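Local structure of reticulocyte binding protein (Streptococcus agalactiae COH1, 3FAW) at the calcium ion site. The protein hydrolyses alpha-1,6-glucosidic links in pullulan and related alpha-glucans as a secreted, peptidoglycan-anchored pullulanase of the group B streptococcal cell wall. Sequence-based numbering; all coordinates share one arbitrary frame.

The calcium ion site. Residues 265, 468, 507-512, 561-562, 565. With CA (calcium ion), chain B.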
# COMPACT_ATOMS: atom_id res chain seq x y z
N ARG A 265 1.32 -3.34 -17.84
CA ARG A 265 1.86 -3.49 -16.48
C ARG A 265 3.23 -4.20 -16.43
O ARG A 265 4.03 -3.95 -15.54
CB ARG A 265 0.83 -4.17 -15.57
CG ARG A 265 0.34 -5.53 -16.05
CD ARG A 265 -0.87 -6.01 -15.26
NE ARG A 265 -1.30 -7.34 -15.71
CZ ARG A 265 -1.99 -8.22 -14.99
NH1 ARG A 265 -2.36 -7.94 -13.74
NH2 ARG A 265 -2.31 -9.40 -15.52
N GLU A 468 -11.81 -4.86 -7.93
CA GLU A 468 -12.21 -4.95 -9.35
C GLU A 468 -12.88 -3.65 -9.80
O GLU A 468 -12.52 -3.09 -10.83
CB GLU A 468 -13.19 -6.11 -9.58
CG GLU A 468 -12.55 -7.43 -9.99
CD GLU A 468 -12.06 -7.45 -11.44
OE1 GLU A 468 -12.12 -6.40 -12.12
OE2 GLU A 468 -11.63 -8.53 -11.90
N MET A 507 -5.41 -14.11 -8.52
CA MET A 507 -4.65 -13.88 -9.76
C MET A 507 -5.03 -14.84 -10.89
O MET A 507 -4.94 -14.46 -12.06
CB MET A 507 -3.14 -13.95 -9.48
CG MET A 507 -2.59 -12.84 -8.59
SD MET A 507 -2.88 -11.15 -9.18
CE MET A 507 -4.47 -10.83 -8.41
N LYS A 508 -5.47 -16.05 -10.56
CA LYS A 508 -5.91 -17.01 -11.59
C LYS A 508 -7.28 -16.68 -12.23
O LYS A 508 -7.65 -17.34 -13.20
CB LYS A 508 -5.94 -18.44 -11.03
CG LYS A 508 -7.08 -18.72 -10.05
CD LYS A 508 -6.93 -20.09 -9.42
CE LYS A 508 -8.00 -20.33 -8.35
NZ LYS A 508 -9.39 -20.22 -8.90
N SER A 509 -8.01 -15.70 -11.69
CA SER A 509 -9.35 -15.34 -12.17
C SER A 509 -9.47 -13.86 -12.56
O SER A 509 -10.58 -13.34 -12.73
CB SER A 509 -10.39 -15.65 -11.10
OG SER A 509 -10.33 -17.00 -10.69
N THR A 510 -8.33 -13.17 -12.70
CA THR A 510 -8.32 -11.76 -13.09
C THR A 510 -6.98 -11.40 -13.73
O THR A 510 -5.95 -11.97 -13.36
CB THR A 510 -8.60 -10.81 -11.89
OG1 THR A 510 -8.73 -9.46 -12.34
CG2 THR A 510 -7.47 -10.89 -10.88
N ASP A 511 -7.00 -10.47 -14.68
CA ASP A 511 -5.78 -9.86 -15.21
C ASP A 511 -5.89 -8.33 -15.05
O ASP A 511 -5.80 -7.59 -16.03
CB ASP A 511 -5.56 -10.21 -16.69
CG ASP A 511 -5.13 -11.67 -16.91
OD1 ASP A 511 -4.75 -12.37 -15.95
OD2 ASP A 511 -5.17 -12.11 -18.08
N THR A 512 -6.08 -7.89 -13.81
CA THR A 512 -6.24 -6.46 -13.50
C THR A 512 -5.11 -5.99 -12.57
O THR A 512 -4.22 -5.26 -12.99
CB THR A 512 -7.61 -6.19 -12.85
OG1 THR A 512 -7.77 -6.99 -11.68
CG2 THR A 512 -8.74 -6.50 -13.84
N ASP A 561 -1.52 -17.00 -14.04
CA ASP A 561 -1.78 -17.41 -15.43
C ASP A 561 -1.31 -16.36 -16.46
O ASP A 561 -1.43 -16.59 -17.67
CB ASP A 561 -3.25 -17.81 -15.64
CG ASP A 561 -4.21 -16.62 -15.66
OD1 ASP A 561 -3.99 -15.65 -14.91
OD2 ASP A 561 -5.20 -16.68 -16.41
N SER A 562 -0.78 -15.24 -15.97
CA SER A 562 -0.21 -14.19 -16.82
C SER A 562 0.96 -13.53 -16.06
O SER A 562 0.89 -13.38 -14.84
CB SER A 562 -1.29 -13.16 -17.16
OG SER A 562 -0.74 -11.94 -17.65
N ASP A 565 0.44 -10.62 -13.52
CA ASP A 565 -0.07 -10.92 -12.18
C ASP A 565 0.98 -10.78 -11.08
O ASP A 565 0.64 -10.71 -9.90
CB ASP A 565 -0.59 -12.36 -12.10
CG ASP A 565 -1.78 -12.62 -13.00
OD1 ASP A 565 -2.47 -11.65 -13.38
OD2 ASP A 565 -2.03 -13.80 -13.31
CA CA B . -4.34 -13.58 -14.00
O HOH W 1 -6.44 -14.44 -14.81
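Two short segments of the pullulanase, each part 3-10 helix and part loop, clasp a calcium ion in an all-oxygen, at least seven-coordinate site built from backbone carbonyls, aspartate carboxylates and a water. From the first segment come the carbonyl oxygens of Met507 and Thr510, with Met507 O 2.2 Å from the ion, and the carboxylate of Asp511. The second segment supplies Asp561 and Asp565, and water 1 is a further ligand.

The aspartates bind in two modes. Asp511 and Asp561 each reach the ion through one branch, OD1; Asp561 OD1 lies 2.3 Å from the calcium, whereas its OD2 is turned away at 4.0 Å. With chi1 at 73°, CG of Asp561 sits over its own backbone, flanked by N and C, and this turn presents OD1 to the ion; in Asp511 and Asp565 CG lies opposite the carbonyl carbon. Asp565 meets the ion with both branches, but unevenly: OD2 is at 2.4 Å from the calcium and OD1 at 2.8 Å.

Second-shell donors approach this bidentate carboxylate from outside its plane, through bent bonds. Arg265 NH2 forms a hydrogen-bonded salt bridge to Asp565 OD1 at 3.1 Å (139° at H), approaching 41° out of the carboxylate plane, and a longer salt bridge to Asp511 OD1. The guanidinium thus links aspartates of both segments and may offset part of their negative charge. Ser562 N donates to Asp565 OD2 from above the plane, but at 3.3 Å this bent bond can be only a modest restraint.

On the first segment, the Thr510 hydroxyl OG1 points away from the metal, donates a hydrogen bond to Glu468 OE2 and shares a 2.7 Å hydrogen bond with Thr512 OG1, which should steady the backbone whose carbonyl binds calcium.

Met507 belongs to the 3-10 helix 504-509, and Thr510 and Asp511 follow it just before strand 513-516; Asp561 precedes the short 3-10 helix 563-565 that carries Asp565 into strand 566-568. By joining these connections, with Arg265 from 3-10 helix 265-267 and Glu468 from helix 464-477 behind them, the ion probably stabilises loops of the TIM-barrel catalytic domain.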